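Local coordinates for beta-lactamase Mb2281c (PDB 3I7J), which probably acts as a serine hydrolase of the beta-lactamase and penicillin-binding protein family, at residues R48-A53 / E109-E114; S70-L75 / T105-S110. All coordinates share one frame; numbering follows the deposited sequence.

Contact 1: R48-A53 / E109-E114; sequences RAAQVA and ESVQRE
V111 meets A50 and A53 with aliphatic carbon alone, and the two flat groups of segment 48-53, the guanidinium of R48 and the amide of Q51, are turned to the far side of helix 42-56. There they are joined by a hydrogen bond: NH2 of R48 donates to OE1 of Q51 at 2.9 Å, reaching that oxygen in the carbonyl plane at a C=O...N angle of 152°, with the oxygen lying 18° out of the guanidinium plane. Outside partners fix both groups, as NE of R48 makes a salt bridge to D162 and NE2 of Q51 is bonded to the carbonyl of L202.

The contact itself is a worked example of small-residue helix packing in the helical part of the serine beta-lactamase fold. Helix 42-56 carries near its start a probable SxxK motif (S40 and K43), and helix 101-115 follows Y99, the likely tyrosine of a YxN motif; their later turns come together here, running in broadly the same direction. A50 and V111 are the nearest pair of CA atoms, 6.8 Å apart. Alanine methyls form one surface and a single valine the other, so the join is slight, burying 96 Å² in all, of which V111 supplies about half.

The valine works as a fork. Its CG1 stands anti to the backbone N (chi1 175°) and is thereby carried to A53, while CG2, beside that N, faces A50. Y122 of helix 119-131 touches both A53 and V111, extending the apolar seam beyond the two helices. The prongs are not equally engaged: CG2 of V111 stays 4.4 Å from CA of A50, whereas CG1 of V111 comes to 4.0 Å from CB of A53.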
loop_
_atom_site.group_PDB
_atom_site.type_symbol
_atom_site.label_atom_id
_atom_site.label_comp_id
_atom_site.label_asym_id
_atom_site.label_seq_id
_atom_site.Cartn_x
_atom_site.Cartn_y
_atom_site.Cartn_z
ATOM N N ARG A 48 -2.499 -5.907 -4.773
ATOM C CA ARG A 48 -3.129 -7.164 -4.395
ATOM C C ARG A 48 -3.915 -7.722 -5.574
ATOM O O ARG A 48 -4.002 -8.942 -5.759
ATOM C CB ARG A 48 -4.053 -6.971 -3.196
ATOM C CG ARG A 48 -4.486 -8.279 -2.553
ATOM C CD ARG A 48 -3.282 -9.043 -2.048
ATOM N NE ARG A 48 -3.527 -9.665 -0.753
ATOM C CZ ARG A 48 -2.560 -10.102 0.042
ATOM N NH1 ARG A 48 -2.859 -10.662 1.203
ATOM N NH2 ARG A 48 -1.290 -9.968 -0.330
ATOM N N ALA A 49 -4.489 -6.825 -6.370
ATOM C CA ALA A 49 -5.246 -7.231 -7.547
ATOM C C ALA A 49 -4.283 -7.856 -8.563
ATOM O O ALA A 49 -4.608 -8.863 -9.202
ATOM C CB ALA A 49 -5.951 -6.025 -8.156
ATOM N N ALA A 50 -3.094 -7.264 -8.703
ATOM C CA ALA A 50 -2.085 -7.790 -9.630
ATOM C C ALA A 50 -1.551 -9.144 -9.140
ATOM O O ALA A 50 -1.162 -9.994 -9.939
ATOM C CB ALA A 50 -0.932 -6.801 -9.784
ATOM N N GLN A 51 -1.526 -9.320 -7.821
ATOM C CA GLN A 51 -1.071 -10.560 -7.221
ATOM C C GLN A 51 -2.096 -11.658 -7.504
ATOM O O GLN A 51 -1.733 -12.794 -7.810
ATOM C CB GLN A 51 -0.894 -10.387 -5.717
ATOM C CG GLN A 51 0.367 -9.625 -5.325
ATOM C CD GLN A 51 0.281 -9.069 -3.918
ATOM O OE1 GLN A 51 -0.335 -9.674 -3.044
ATOM N NE2 GLN A 51 0.901 -7.916 -3.689
ATOM N N VAL A 52 -3.376 -11.317 -7.407
ATOM C CA VAL A 52 -4.427 -12.282 -7.684
ATOM C C VAL A 52 -4.343 -12.682 -9.161
ATOM O O VAL A 52 -4.509 -13.851 -9.500
ATOM C CB VAL A 52 -5.837 -11.696 -7.395
ATOM C CG1 VAL A 52 -6.914 -12.679 -7.851
ATOM C CG2 VAL A 52 -5.988 -11.424 -5.899
ATOM N N ALA A 53 -4.080 -11.708 -10.036
ATOM C CA ALA A 53 -3.976 -11.976 -11.471
ATOM C C ALA A 53 -2.850 -12.968 -11.785
ATOM O O ALA A 53 -2.995 -13.826 -12.664
ATOM C CB ALA A 53 -3.760 -10.681 -12.237
ATOM N N GLU A 109 -2.802 -1.638 -16.900
ATOM C CA GLU A 109 -3.068 -1.843 -18.321
ATOM C C GLU A 109 -2.787 -3.281 -18.747
ATOM O O GLU A 109 -3.526 -3.854 -19.549
ATOM C CB GLU A 109 -2.224 -0.889 -19.174
ATOM C CG GLU A 109 -2.712 0.543 -19.122
ATOM C CD GLU A 109 -1.815 1.520 -19.847
ATOM O OE1 GLU A 109 -0.665 1.168 -20.193
ATOM O OE2 GLU A 109 -2.263 2.662 -20.061
ATOM N N SER A 110 -1.712 -3.859 -18.220
ATOM C CA SER A 110 -1.366 -5.232 -18.561
ATOM C C SER A 110 -2.427 -6.198 -18.040
ATOM O O SER A 110 -2.918 -7.046 -18.784
ATOM C CB SER A 110 0.002 -5.606 -17.982
ATOM O OG SER A 110 1.021 -4.784 -18.530
ATOM N N VAL A 111 -2.788 -6.062 -16.767
ATOM C CA VAL A 111 -3.795 -6.933 -16.164
ATOM C C VAL A 111 -5.105 -6.804 -16.944
ATOM O O VAL A 111 -5.761 -7.800 -17.240
ATOM C CB VAL A 111 -4.031 -6.566 -14.664
ATOM C CG1 VAL A 111 -5.159 -7.404 -14.081
ATOM C CG2 VAL A 111 -2.752 -6.790 -13.865
ATOM N N GLN A 112 -5.461 -5.572 -17.293
ATOM C CA GLN A 112 -6.683 -5.291 -18.040
ATOM C C GLN A 112 -6.698 -5.973 -19.410
ATOM O O GLN A 112 -7.668 -6.639 -19.777
ATOM C CB GLN A 112 -6.834 -3.781 -18.224
ATOM C CG GLN A 112 -8.149 -3.346 -18.849
ATOM C CD GLN A 112 -8.307 -1.840 -18.875
ATOM O OE1 GLN A 112 -7.805 -1.166 -19.767
ATOM N NE2 GLN A 112 -8.991 -1.305 -17.877
ATOM N N ARG A 113 -5.619 -5.790 -20.165
ATOM C CA ARG A 113 -5.495 -6.376 -21.496
ATOM C C ARG A 113 -5.470 -7.904 -21.477
ATOM O O ARG A 113 -6.207 -8.554 -22.221
ATOM C CB ARG A 113 -4.223 -5.865 -22.180
ATOM C CG ARG A 113 -3.922 -6.540 -23.509
ATOM C CD ARG A 113 -2.748 -5.888 -24.224
ATOM N NE ARG A 113 -3.018 -4.470 -24.480
ATOM C CZ ARG A 113 -2.423 -3.462 -23.851
ATOM N NH1 ARG A 113 -1.502 -3.700 -22.921
ATOM N NH2 ARG A 113 -2.777 -2.218 -24.135
ATOM N N GLU A 114 -4.625 -8.472 -20.623
ATOM C CA GLU A 114 -4.490 -9.920 -20.536
ATOM C C GLU A 114 -5.684 -10.653 -19.935
ATOM O O GLU A 114 -5.903 -11.820 -20.239
ATOM C CB GLU A 114 -3.235 -10.286 -19.745
ATOM C CG GLU A 114 -1.953 -9.790 -20.357
ATOM C CD GLU A 114 -1.866 -10.091 -21.839
ATOM O OE1 GLU A 114 -2.236 -11.210 -22.243
ATOM O OE2 GLU A 114 -1.417 -9.207 -22.602
#

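Contact 2: S70-L75 / T105-S110; sequences STVRHL and TVLAES
OG1 of T71, at the start of the short helix whose V72 and L75 press on helix 101-115, has two hydrogen-bond partners. ND1 of H74 lies 2.7 Å from this T71 OG1 in a hydrogen bond that meets the imidazole at its edge, in the ring plane, and the carbonyl of L61 is its second partner. T71 is the N-cap, and its own carbonyl O accepts from N of L75 at 3.1 Å. CA of S70 covers one face of the H74 ring near the rim, and F182 also meets this ring.

Helix 72-76 leads into the loop of T79 and S80, within an HLLxHTSGL-like sequence familiar in this family, and it lodges against helix 101-115 through branched aliphatic side chains. L75 and L107 are the central pair, CB to CB 4.2 Å. With its CG beside the backbone N (chi1 -62°), L75 directs CD1 to the V106-L107 step of the other helix, where it lies 3.9 Å from CG1 of V106 and equally near the backbone N of L107. V72 crosses L107 at about a right angle, its CG1 resting 3.8 Å from L107 CD1.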
loop_
_atom_site.group_PDB
_atom_site.type_symbol
_atom_site.label_atom_id
_atom_site.label_comp_id
_atom_site.label_asym_id
_atom_site.label_seq_id
_atom_site.Cartn_x
_atom_site.Cartn_y
_atom_site.Cartn_z
ATOM N N SER A 70 11.672 -4.843 -18.852
ATOM C CA SER A 70 10.862 -4.668 -17.649
ATOM C C SER A 70 9.751 -5.728 -17.611
ATOM O O SER A 70 9.293 -6.191 -18.658
ATOM C CB SER A 70 10.267 -3.255 -17.626
ATOM O OG SER A 70 9.346 -3.093 -16.560
ATOM N N THR A 71 9.331 -6.116 -16.408
ATOM C CA THR A 71 8.282 -7.123 -16.235
ATOM C C THR A 71 7.243 -6.649 -15.212
ATOM O O THR A 71 7.372 -5.574 -14.625
ATOM C CB THR A 71 8.859 -8.475 -15.734
ATOM O OG1 THR A 71 9.362 -8.322 -14.402
ATOM C CG2 THR A 71 10.004 -8.956 -16.644
ATOM N N VAL A 72 6.208 -7.453 -15.009
ATOM C CA VAL A 72 5.181 -7.137 -14.034
ATOM C C VAL A 72 5.846 -6.911 -12.662
ATOM O O VAL A 72 5.502 -5.959 -11.957
ATOM C CB VAL A 72 4.120 -8.281 -13.981
ATOM C CG1 VAL A 72 3.233 -8.156 -12.750
ATOM C CG2 VAL A 72 3.247 -8.211 -15.245
ATOM N N ARG A 73 6.818 -7.753 -12.304
ATOM C CA ARG A 73 7.517 -7.620 -11.023
ATOM C C ARG A 73 8.230 -6.271 -10.872
ATOM O O ARG A 73 8.255 -5.712 -9.776
ATOM C CB ARG A 73 8.550 -8.742 -10.832
ATOM C CG ARG A 73 9.153 -8.792 -9.417
ATOM C CD ARG A 73 10.465 -9.574 -9.381
ATOM N NE ARG A 73 10.314 -10.903 -9.961
ATOM C CZ ARG A 73 9.810 -11.950 -9.319
ATOM N NH1 ARG A 73 9.413 -11.833 -8.057
ATOM N NH2 ARG A 73 9.690 -13.114 -9.949
ATOM N N HIS A 74 8.825 -5.763 -11.956
ATOM C CA HIS A 74 9.520 -4.474 -11.909
ATOM C C HIS A 74 8.514 -3.357 -11.688
ATOM O O HIS A 74 8.798 -2.374 -11.002
ATOM C CB HIS A 74 10.271 -4.160 -13.214
ATOM C CG HIS A 74 11.412 -5.081 -13.512
ATOM N ND1 HIS A 74 11.234 -6.343 -14.037
ATOM C CD2 HIS A 74 12.753 -4.903 -13.410
ATOM C CE1 HIS A 74 12.412 -6.902 -14.252
ATOM N NE2 HIS A 74 13.350 -6.048 -13.881
ATOM N N LEU A 75 7.340 -3.490 -12.294
ATOM C CA LEU A 75 6.318 -2.466 -12.142
ATOM C C LEU A 75 5.816 -2.414 -10.704
ATOM O O LEU A 75 5.670 -1.332 -10.131
ATOM C CB LEU A 75 5.168 -2.724 -13.108
ATOM C CG LEU A 75 5.612 -2.667 -14.574
ATOM C CD1 LEU A 75 4.448 -3.093 -15.470
ATOM C CD2 LEU A 75 6.059 -1.242 -14.919
ATOM N N THR A 105 0.201 2.369 -13.762
ATOM C CA THR A 105 -0.783 2.450 -14.834
ATOM C C THR A 105 -0.441 1.387 -15.866
ATOM O O THR A 105 -1.337 0.752 -16.412
ATOM C CB THR A 105 -0.799 3.825 -15.532
ATOM O OG1 THR A 105 0.489 4.078 -16.092
ATOM C CG2 THR A 105 -1.143 4.921 -14.547
ATOM N N VAL A 106 0.850 1.196 -16.142
ATOM C CA VAL A 106 1.252 0.172 -17.108
ATOM C C VAL A 106 0.871 -1.197 -16.543
ATOM O O VAL A 106 0.469 -2.102 -17.284
ATOM C CB VAL A 106 2.773 0.217 -17.416
ATOM C CG1 VAL A 106 3.135 -0.886 -18.423
ATOM C CG2 VAL A 106 3.140 1.574 -18.012
ATOM N N LEU A 107 0.977 -1.329 -15.223
ATOM C CA LEU A 107 0.629 -2.570 -14.531
ATOM C C LEU A 107 -0.864 -2.849 -14.697
ATOM O O LEU A 107 -1.259 -3.944 -15.101
ATOM C CB LEU A 107 0.961 -2.456 -13.042
ATOM C CG LEU A 107 0.539 -3.634 -12.160
ATOM C CD1 LEU A 107 1.299 -4.882 -12.590
ATOM C CD2 LEU A 107 0.843 -3.308 -10.698
ATOM N N ALA A 108 -1.684 -1.850 -14.381
ATOM C CA ALA A 108 -3.127 -1.980 -14.506
ATOM C C ALA A 108 -3.504 -2.269 -15.962
ATOM O O ALA A 108 -4.420 -3.044 -16.227
ATOM C CB ALA A 108 -3.823 -0.692 -14.024
ATOM N N GLU A 109 -2.802 -1.638 -16.900
ATOM C CA GLU A 109 -3.068 -1.843 -18.321
ATOM C C GLU A 109 -2.787 -3.281 -18.747
ATOM O O GLU A 109 -3.526 -3.854 -19.549
ATOM C CB GLU A 109 -2.224 -0.889 -19.174
ATOM C CG GLU A 109 -2.712 0.543 -19.122
ATOM C CD GLU A 109 -1.815 1.520 -19.847
ATOM O OE1 GLU A 109 -0.665 1.168 -20.193
ATOM O OE2 GLU A 109 -2.263 2.662 -20.061
ATOM N N SER A 110 -1.712 -3.859 -18.220
ATOM C CA SER A 110 -1.366 -5.232 -18.561
ATOM C C SER A 110 -2.427 -6.198 -18.040
ATOM O O SER A 110 -2.918 -7.046 -18.784
ATOM C CB SER A 110 0.002 -5.606 -17.982
ATOM O OG SER A 110 1.021 -4.784 -18.530
#

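How the contacts relate
Followed from the N terminus, the chain lays down helix 42-56, then the short helix 72-76, and lastly helix 101-115, on which both contacts end. Contact 1 closes the longer loop, with 55 residues between its segments; contact 2 closes one of 29 residues that starts inside it, so the two are nested up to their shared E109 and S110. Their centres lie 8 Å apart. L107 joins them directly: one of its methyls serves contact 2, while the other, CD2, lies 4.0 Å from CB of A50 in contact 1. Helix 101-115 thus ties two successive helices of the chain into one apolar cluster.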